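Local coordinates for titin (Homo sapiens, PDB 2A38), which probably helps anchor this giant muscle protein at the sarcomere's Z-disc through its N-terminal pair of immunoglobulin domains, at residues P104-R109 / L123-T128. Residues are numbered along the deposited sequence; the frame is centred on the assembly and turned at random.
Sequences PNFVQR and LQVRVT
The F106 ring lies alongside V127 and V125, pointing with them into the domain interior. With CG anti to the carbonyl carbon (chi1 -74°), the ring brings its CD2-CE2 side to the strand 123-128: CE2 meets V127 CG2 obliquely at 3.4 Å, while V125 CB sits near the ring plane at its edge. P104 adds its CB beside V127 CG1, and V176 of the facing sheet packs on F106 and V125. The outer face carries N105, Q108, R126 and T128. The side chains of N105 and T128 stand side by side; beneath them the backbones make two bonds, N105 N to T128 O at 2.9 Å and T128 N to N105 O at 3.0 Å, both in the carbonyl plane. One extra residue then enters segment 104-109, so that V107 and Q108 both lie opposite R126. R126 O takes V107 N almost along its C=O axis, at 2.9 Å, and a longer, weak bond from Q108 N, whereas R126 N returns to a lone pair of Q108 O at 3.0 Å. V107 turns its isopropyl group toward the partner strand, CB and CG1 against R126 CD, CG2 crossing to T128 CG2. Q108 runs out extended and obliquely across Q124, its NE2 3.5 Å from Q124 CB, the amide planes 50° apart. A water accepts from Q108 NE2 and donates to R109 O and Q124 O, bridging the two carbonyls. This classic beta bulge shifts the register by one at the corner at V107, before the Q108-R126 pair, as at the A-to-A' kink of I-set immunoglobulin sandwiches.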
loop_
_atom_site.group_PDB
_atom_site.type_symbol
_atom_site.label_atom_id
_atom_site.label_comp_id
_atom_site.label_asym_id
_atom_site.label_seq_id
_atom_site.Cartn_x
_atom_site.Cartn_y
_atom_site.Cartn_z
ATOM N N PRO A 104 13.039 -3.721 1.960
ATOM C CA PRO A 104 13.009 -3.372 3.384
ATOM C C PRO A 104 13.711 -2.035 3.608
ATOM O O PRO A 104 14.758 -1.757 3.029
ATOM C CB PRO A 104 13.751 -4.530 4.036
ATOM C CG PRO A 104 13.492 -5.677 3.081
ATOM C CD PRO A 104 13.702 -5.020 1.754
ATOM N N ASN A 105 13.127 -1.212 4.460
ATOM C CA ASN A 105 13.682 0.092 4.743
ATOM C C ASN A 105 13.651 0.377 6.238
ATOM O O ASN A 105 12.649 0.125 6.902
ATOM C CB ASN A 105 12.881 1.146 3.993
ATOM C CG ASN A 105 13.354 2.548 4.285
ATOM O OD1 ASN A 105 14.543 2.852 4.150
ATOM N ND2 ASN A 105 12.427 3.417 4.684
ATOM N N PHE A 106 14.760 0.879 6.773
ATOM C CA PHE A 106 14.815 1.204 8.190
ATOM C C PHE A 106 14.412 2.647 8.417
ATOM O O PHE A 106 15.197 3.560 8.171
ATOM C CB PHE A 106 16.217 0.992 8.747
ATOM C CG PHE A 106 16.578 -0.443 8.917
ATOM C CD1 PHE A 106 17.291 -1.113 7.940
ATOM C CD2 PHE A 106 16.149 -1.147 10.034
ATOM C CE1 PHE A 106 17.567 -2.463 8.075
ATOM C CE2 PHE A 106 16.422 -2.494 10.169
ATOM C CZ PHE A 106 17.128 -3.152 9.193
ATOM N N VAL A 107 13.180 2.850 8.869
ATOM C CA VAL A 107 12.685 4.191 9.148
ATOM C C VAL A 107 13.452 4.626 10.383
ATOM O O VAL A 107 13.903 5.766 10.479
ATOM C CB VAL A 107 11.173 4.175 9.451
ATOM C CG1 VAL A 107 10.711 5.553 9.883
ATOM C CG2 VAL A 107 10.409 3.719 8.223
ATOM N N GLN A 108 13.589 3.695 11.324
ATOM C CA GLN A 108 14.345 3.927 12.552
ATOM C C GLN A 108 15.439 2.856 12.607
ATOM O O GLN A 108 15.149 1.655 12.618
ATOM C CB GLN A 108 13.458 3.802 13.786
ATOM C CG GLN A 108 14.205 4.105 15.070
ATOM C CD GLN A 108 13.404 3.760 16.301
ATOM O OE1 GLN A 108 12.174 3.704 16.254
ATOM N NE2 GLN A 108 14.093 3.540 17.418
ATOM N N ARG A 109 16.688 3.306 12.628
ATOM C CA ARG A 109 17.845 2.427 12.662
ATOM C C ARG A 109 18.387 2.229 14.067
ATOM O O ARG A 109 18.031 2.957 14.991
ATOM C CB ARG A 109 18.960 3.019 11.801
ATOM C CG ARG A 109 18.669 3.027 10.328
ATOM C CD ARG A 109 19.775 3.716 9.546
ATOM N NE ARG A 109 19.676 3.412 8.119
ATOM C CZ ARG A 109 20.192 4.164 7.151
ATOM N NH1 ARG A 109 20.848 5.279 7.446
ATOM N NH2 ARG A 109 20.050 3.799 5.883
ATOM N N LEU A 123 17.391 -1.484 22.292
ATOM C CA LEU A 123 17.813 -1.162 20.937
ATOM C C LEU A 123 16.580 -1.389 20.053
ATOM O O LEU A 123 16.038 -2.491 20.020
ATOM C CB LEU A 123 18.950 -2.097 20.512
ATOM C CG LEU A 123 20.154 -2.145 21.454
ATOM C CD1 LEU A 123 21.125 -3.237 21.034
ATOM C CD2 LEU A 123 20.829 -0.795 21.452
ATOM N N GLN A 124 16.133 -0.351 19.350
ATOM C CA GLN A 124 14.959 -0.471 18.488
ATOM C C GLN A 124 15.186 -0.115 17.036
ATOM O O GLN A 124 16.082 0.653 16.697
ATOM C CB GLN A 124 13.824 0.429 18.966
ATOM C CG GLN A 124 13.291 0.152 20.335
ATOM C CD GLN A 124 11.946 0.820 20.535
ATOM O OE1 GLN A 124 11.689 1.894 19.983
ATOM N NE2 GLN A 124 11.083 0.194 21.329
ATOM N N VAL A 125 14.316 -0.661 16.191
ATOM C CA VAL A 125 14.318 -0.406 14.765
ATOM C C VAL A 125 12.861 -0.412 14.296
ATOM O O VAL A 125 11.999 -1.060 14.895
ATOM C CB VAL A 125 15.078 -1.505 13.973
ATOM C CG1 VAL A 125 16.536 -1.547 14.383
ATOM C CG2 VAL A 125 14.420 -2.866 14.205
ATOM N N ARG A 126 12.579 0.334 13.244
ATOM C CA ARG A 126 11.242 0.352 12.660
ATOM C C ARG A 126 11.502 0.018 11.193
ATOM O O ARG A 126 12.253 0.712 10.520
ATOM C CB ARG A 126 10.581 1.727 12.792
ATOM C CG ARG A 126 9.214 1.765 12.137
ATOM C CD ARG A 126 8.513 3.090 12.355
ATOM N NE ARG A 126 7.922 3.197 13.686
ATOM C CZ ARG A 126 6.844 2.528 14.084
ATOM N NH1 ARG A 126 6.224 1.693 13.256
ATOM N NH2 ARG A 126 6.373 2.706 15.313
ATOM N N VAL A 127 10.903 -1.065 10.713
ATOM C CA VAL A 127 11.120 -1.508 9.340
ATOM C C VAL A 127 9.848 -1.583 8.512
ATOM O O VAL A 127 8.809 -2.035 8.991
ATOM C CB VAL A 127 11.763 -2.918 9.307
ATOM C CG1 VAL A 127 12.080 -3.309 7.873
ATOM C CG2 VAL A 127 13.008 -2.947 10.154
ATOM N N THR A 128 9.947 -1.152 7.260
ATOM C CA THR A 128 8.817 -1.203 6.339
ATOM C C THR A 128 9.241 -1.960 5.087
ATOM O O THR A 128 10.430 -2.178 4.855
ATOM C CB THR A 128 8.355 0.200 5.922
ATOM O OG1 THR A 128 9.465 0.917 5.359
ATOM C CG2 THR A 128 7.794 0.961 7.129
HETATM O O HOH W 1 17.085 3.219 17.457
#